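Local atomic coordinates of uncharacterized protein lp_2664 (Lactobacillus plantarum WCFS1, PDB entry 2PJQ), a protein that is of unknown function but, as an all-helical member of the HD-domain family, may be a metal-dependent phosphohydrolase. Residues I7-Y18 against N54-V65. Numbering follows the deposited sequence.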
loop_
_atom_site.group_PDB
_atom_site.type_symbol
_atom_site.label_atom_id
_atom_site.label_comp_id
_atom_site.label_asym_id
_atom_site.label_seq_id
_atom_site.Cartn_x
_atom_site.Cartn_y
_atom_site.Cartn_z
ATOM N N ILE B 7 -24.079 21.538 18.741
ATOM C CA ILE B 7 -22.828 21.052 19.309
ATOM C C ILE B 7 -21.957 22.247 19.645
ATOM O O ILE B 7 -21.650 23.060 18.778
ATOM C CB ILE B 7 -22.072 20.136 18.333
ATOM C CG1 ILE B 7 -22.962 18.959 17.943
ATOM C CG2 ILE B 7 -20.801 19.606 18.988
ATOM C CD1 ILE B 7 -22.273 17.961 17.043
ATOM N N THR B 8 -21.565 22.345 20.909
ATOM C CA THR B 8 -20.744 23.457 21.384
ATOM C C THR B 8 -19.260 23.269 21.134
ATOM O O THR B 8 -18.758 22.144 21.083
ATOM C CB THR B 8 -20.927 23.688 22.890
ATOM O OG1 THR B 8 -20.520 22.518 23.602
ATOM C CG2 THR B 8 -22.368 23.992 23.206
ATOM N N GLU B 9 -18.562 24.394 21.020
ATOM C CA GLU B 9 -17.135 24.397 20.763
ATOM C C GLU B 9 -16.350 23.550 21.770
ATOM O O GLU B 9 -15.281 23.026 21.455
ATOM C CB GLU B 9 -16.618 25.835 20.760
ATOM C CG GLU B 9 -15.502 26.056 19.755
ATOM C CD GLU B 9 -15.997 26.381 18.338
ATOM O OE1 GLU B 9 -17.132 25.991 17.969
ATOM O OE2 GLU B 9 -15.228 27.025 17.591
ATOM N N THR B 10 -16.886 23.411 22.976
ATOM C CA THR B 10 -16.230 22.625 24.011
ATOM C C THR B 10 -16.432 21.155 23.735
ATOM O O THR B 10 -15.519 20.344 23.888
ATOM C CB THR B 10 -16.812 22.924 25.400
ATOM O OG1 THR B 10 -16.375 24.215 25.823
ATOM C CG2 THR B 10 -16.358 21.893 26.411
ATOM N N GLN B 11 -17.651 20.815 23.344
ATOM C CA GLN B 11 -17.978 19.442 23.060
ATOM C C GLN B 11 -17.223 19.053 21.814
ATOM O O GLN B 11 -16.712 17.932 21.717
ATOM C CB GLN B 11 -19.471 19.297 22.831
ATOM C CG GLN B 11 -20.323 19.767 23.990
ATOM C CD GLN B 11 -21.816 19.661 23.701
ATOM O OE1 GLN B 11 -22.289 20.108 22.649
ATOM N NE2 GLN B 11 -22.566 19.079 24.641
ATOM N N LEU B 12 -17.134 19.982 20.863
ATOM C CA LEU B 12 -16.431 19.695 19.623
ATOM C C LEU B 12 -15.033 19.233 19.970
ATOM O O LEU B 12 -14.671 18.088 19.678
ATOM C CB LEU B 12 -16.357 20.927 18.721
ATOM C CG LEU B 12 -16.535 20.664 17.213
ATOM C CD1 LEU B 12 -16.113 21.897 16.399
ATOM C CD2 LEU B 12 -15.715 19.456 16.799
ATOM N N THR B 13 -14.262 20.110 20.610
ATOM C CA THR B 13 -12.890 19.793 21.005
ATOM C C THR B 13 -12.830 18.438 21.693
ATOM O O THR B 13 -11.952 17.626 21.404
ATOM C CB THR B 13 -12.291 20.846 21.990
ATOM O OG1 THR B 13 -12.312 22.144 21.393
ATOM C CG2 THR B 13 -10.844 20.501 22.329
ATOM N N ALA B 14 -13.764 18.191 22.605
ATOM C CA ALA B 14 -13.779 16.921 23.332
ATOM C C ALA B 14 -13.829 15.760 22.359
ATOM O O ALA B 14 -13.042 14.822 22.459
ATOM C CB ALA B 14 -14.970 16.859 24.268
ATOM N N ILE B 15 -14.766 15.840 21.415
ATOM C CA ILE B 15 -14.952 14.815 20.399
ATOM C C ILE B 15 -13.675 14.611 19.606
ATOM O O ILE B 15 -13.344 13.475 19.228
ATOM C CB ILE B 15 -16.079 15.211 19.408
ATOM C CG1 ILE B 15 -17.413 15.262 20.142
ATOM C CG2 ILE B 15 -16.150 14.216 18.252
ATOM C CD1 ILE B 15 -18.486 15.871 19.349
ATOM N N GLN B 16 -12.975 15.718 19.334
ATOM C CA GLN B 16 -11.723 15.662 18.577
ATOM C C GLN B 16 -10.757 14.835 19.410
ATOM O O GLN B 16 -10.149 13.860 18.927
ATOM C CB GLN B 16 -11.143 17.060 18.381
ATOM C CG GLN B 16 -9.882 17.077 17.512
ATOM C CD GLN B 16 -9.162 18.425 17.523
ATOM O OE1 GLN B 16 -9.785 19.495 17.510
ATOM N NE2 GLN B 16 -7.840 18.374 17.535
ATOM N N THR B 17 -10.646 15.230 20.676
ATOM C CA THR B 17 -9.775 14.552 21.604
ATOM C C THR B 17 -10.154 13.104 21.633
ATOM O O THR B 17 -9.298 12.239 21.513
ATOM C CB THR B 17 -9.902 15.089 23.031
ATOM O OG1 THR B 17 -9.708 16.498 23.032
ATOM C CG2 THR B 17 -8.852 14.465 23.926
ATOM N N TYR B 18 -11.437 12.828 21.791
ATOM C CA TYR B 18 -11.871 11.445 21.835
ATOM C C TYR B 18 -11.445 10.668 20.587
ATOM O O TYR B 18 -10.849 9.584 20.676
ATOM C CB TYR B 18 -13.384 11.370 21.989
ATOM C CG TYR B 18 -13.867 9.964 22.206
ATOM C CD1 TYR B 18 -13.604 9.292 23.403
ATOM C CD2 TYR B 18 -14.523 9.276 21.189
ATOM C CE1 TYR B 18 -13.973 7.975 23.582
ATOM C CE2 TYR B 18 -14.899 7.950 21.355
ATOM C CZ TYR B 18 -14.617 7.307 22.554
ATOM O OH TYR B 18 -14.956 5.986 22.688
ATOM N N ASN B 54 -20.016 22.827 13.471
ATOM C CA ASN B 54 -19.835 21.880 14.580
ATOM C C ASN B 54 -20.465 20.496 14.475
ATOM O O ASN B 54 -19.931 19.546 15.030
ATOM C CB ASN B 54 -20.285 22.520 15.889
ATOM C CG ASN B 54 -19.426 23.695 16.272
ATOM O OD1 ASN B 54 -18.661 24.209 15.447
ATOM N ND2 ASN B 54 -19.551 24.143 17.519
ATOM N N LEU B 55 -21.598 20.364 13.801
ATOM C CA LEU B 55 -22.204 19.048 13.673
ATOM C C LEU B 55 -21.330 18.301 12.680
ATOM O O LEU B 55 -20.980 17.135 12.894
ATOM C CB LEU B 55 -23.620 19.151 13.103
ATOM C CG LEU B 55 -24.612 17.981 13.202
ATOM C CD1 LEU B 55 -25.679 18.158 12.132
ATOM C CD2 LEU B 55 -23.928 16.647 13.022
ATOM N N THR B 56 -20.991 18.993 11.589
ATOM C CA THR B 56 -20.181 18.439 10.507
ATOM C C THR B 56 -18.861 17.847 10.982
ATOM O O THR B 56 -18.612 16.657 10.816
ATOM C CB THR B 56 -19.865 19.520 9.434
ATOM O OG1 THR B 56 -21.083 20.000 8.861
ATOM C CG2 THR B 56 -19.027 18.947 8.308
ATOM N N LEU B 57 -18.011 18.678 11.573
ATOM C CA LEU B 57 -16.709 18.204 12.012
ATOM C C LEU B 57 -16.881 17.090 13.011
ATOM O O LEU B 57 -16.171 16.086 12.948
ATOM C CB LEU B 57 -15.889 19.334 12.630
ATOM C CG LEU B 57 -15.793 20.576 11.757
ATOM C CD1 LEU B 57 -14.854 21.570 12.399
ATOM C CD2 LEU B 57 -15.312 20.183 10.366
ATOM N N ALA B 58 -17.826 17.275 13.929
ATOM C CA ALA B 58 -18.104 16.284 14.955
ATOM C C ALA B 58 -18.292 14.946 14.257
ATOM O O ALA B 58 -17.555 13.989 14.527
ATOM C CB ALA B 58 -19.344 16.663 15.721
ATOM N N ALA B 59 -19.249 14.888 13.331
ATOM C CA ALA B 59 -19.507 13.655 12.603
ATOM C C ALA B 59 -18.296 13.284 11.779
ATOM O O ALA B 59 -18.063 12.110 11.517
ATOM C CB ALA B 59 -20.736 13.799 11.702
ATOM N N ALA B 60 -17.520 14.272 11.354
ATOM C CA ALA B 60 -16.336 13.975 10.556
ATOM C C ALA B 60 -15.313 13.257 11.417
ATOM O O ALA B 60 -14.742 12.250 11.018
ATOM C CB ALA B 60 -15.747 15.247 10.013
ATOM N N TRP B 61 -15.101 13.792 12.615
ATOM C CA TRP B 61 -14.151 13.236 13.571
ATOM C C TRP B 61 -14.523 11.825 13.966
ATOM O O TRP B 61 -13.664 10.954 14.076
ATOM C CB TRP B 61 -14.116 14.079 14.855
ATOM C CG TRP B 61 -13.401 15.393 14.767
ATOM C CD1 TRP B 61 -13.936 16.636 14.976
ATOM C CD2 TRP B 61 -12.018 15.591 14.496
ATOM N NE1 TRP B 61 -12.962 17.605 14.852
ATOM C CE2 TRP B 61 -11.773 16.989 14.555
ATOM C CE3 TRP B 61 -10.951 14.726 14.208
ATOM C CZ2 TRP B 61 -10.506 17.538 14.336
ATOM C CZ3 TRP B 61 -9.692 15.271 13.993
ATOM C CH2 TRP B 61 -9.482 16.667 14.057
ATOM N N LEU B 62 -15.818 11.604 14.159
ATOM C CA LEU B 62 -16.313 10.316 14.631
ATOM C C LEU B 62 -16.707 9.196 13.671
ATOM O O LEU B 62 -17.095 8.131 14.128
ATOM C CB LEU B 62 -17.477 10.577 15.601
ATOM C CG LEU B 62 -17.200 11.473 16.824
ATOM C CD1 LEU B 62 -18.518 11.842 17.495
ATOM C CD2 LEU B 62 -16.281 10.770 17.816
ATOM N N HIS B 63 -16.614 9.384 12.361
ATOM C CA HIS B 63 -17.012 8.288 11.472
ATOM C C HIS B 63 -16.196 7.001 11.584
ATOM O O HIS B 63 -16.762 5.913 11.654
ATOM C CB HIS B 63 -16.992 8.689 10.006
ATOM C CG HIS B 63 -17.075 7.510 9.087
ATOM N ND1 HIS B 63 -16.138 7.258 8.109
ATOM C CD2 HIS B 63 -17.934 6.459 9.066
ATOM C CE1 HIS B 63 -16.413 6.101 7.531
ATOM N NE2 HIS B 63 -17.497 5.595 8.096
ATOM N N ASP B 64 -14.874 7.114 11.567
ATOM C CA ASP B 64 -14.034 5.938 11.642
ATOM C C ASP B 64 -14.010 5.253 12.991
ATOM O O ASP B 64 -13.768 4.065 13.082
ATOM C CB ASP B 64 -12.597 6.290 11.257
ATOM C CG ASP B 64 -12.440 6.551 9.784
ATOM O OD1 ASP B 64 -13.162 5.915 8.980
ATOM O OD2 ASP B 64 -11.579 7.380 9.422
ATOM N N VAL B 65 -14.249 5.996 14.053
ATOM C CA VAL B 65 -14.195 5.455 15.417
ATOM C C VAL B 65 -15.109 4.320 15.581
ATOM O O VAL B 65 -14.907 3.431 16.468
ATOM C CB VAL B 65 -14.628 6.518 16.418
ATOM C CG1 VAL B 65 -15.134 5.902 17.704
ATOM C CG2 VAL B 65 -13.465 7.433 16.695
#
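I7, L12, I15 and Q16 meet N54, A58, W61 and L62 where helices 9-18 and 54-62 of this HD-domain protein pack nearly parallel, their axes coming within 9.1 Å at an angle of 13°; I7 lies just ahead of the first helix. L12 is a knob in the hole formed by N54, L57, A58 and W61, its CD2 reaching the edge of the indole. The small methyl of A58 leaves room for two isoleucines, with I7 CD1 at 3.5 Å and I15 CD1 at 3.8 Å from A58 CB. I15 CG2 packs against L62, whose CD2 meets the edge of the Y18 ring. Y18 and L62 also touch L81 of helix 74-87.

With CG anti to the backbone N (chi1 -176°), Q16 lays its aliphatic stem over one indole face, CG 3.5 Å from the centroid of the W61 six-membered ring, a CH-pi contact. Tryptophan thus offers L12 an edge and Q16 a face; a serine in place of W61 would probably leave both without their shared aromatic partner.

Polar contacts gather at the N-terminal end, where asparagine suits because one NH2 group serves two acceptors near its amide plane: N54 ND2 donates to I7 O (2.7 Å) and to E9 OE1 (3.1 Å).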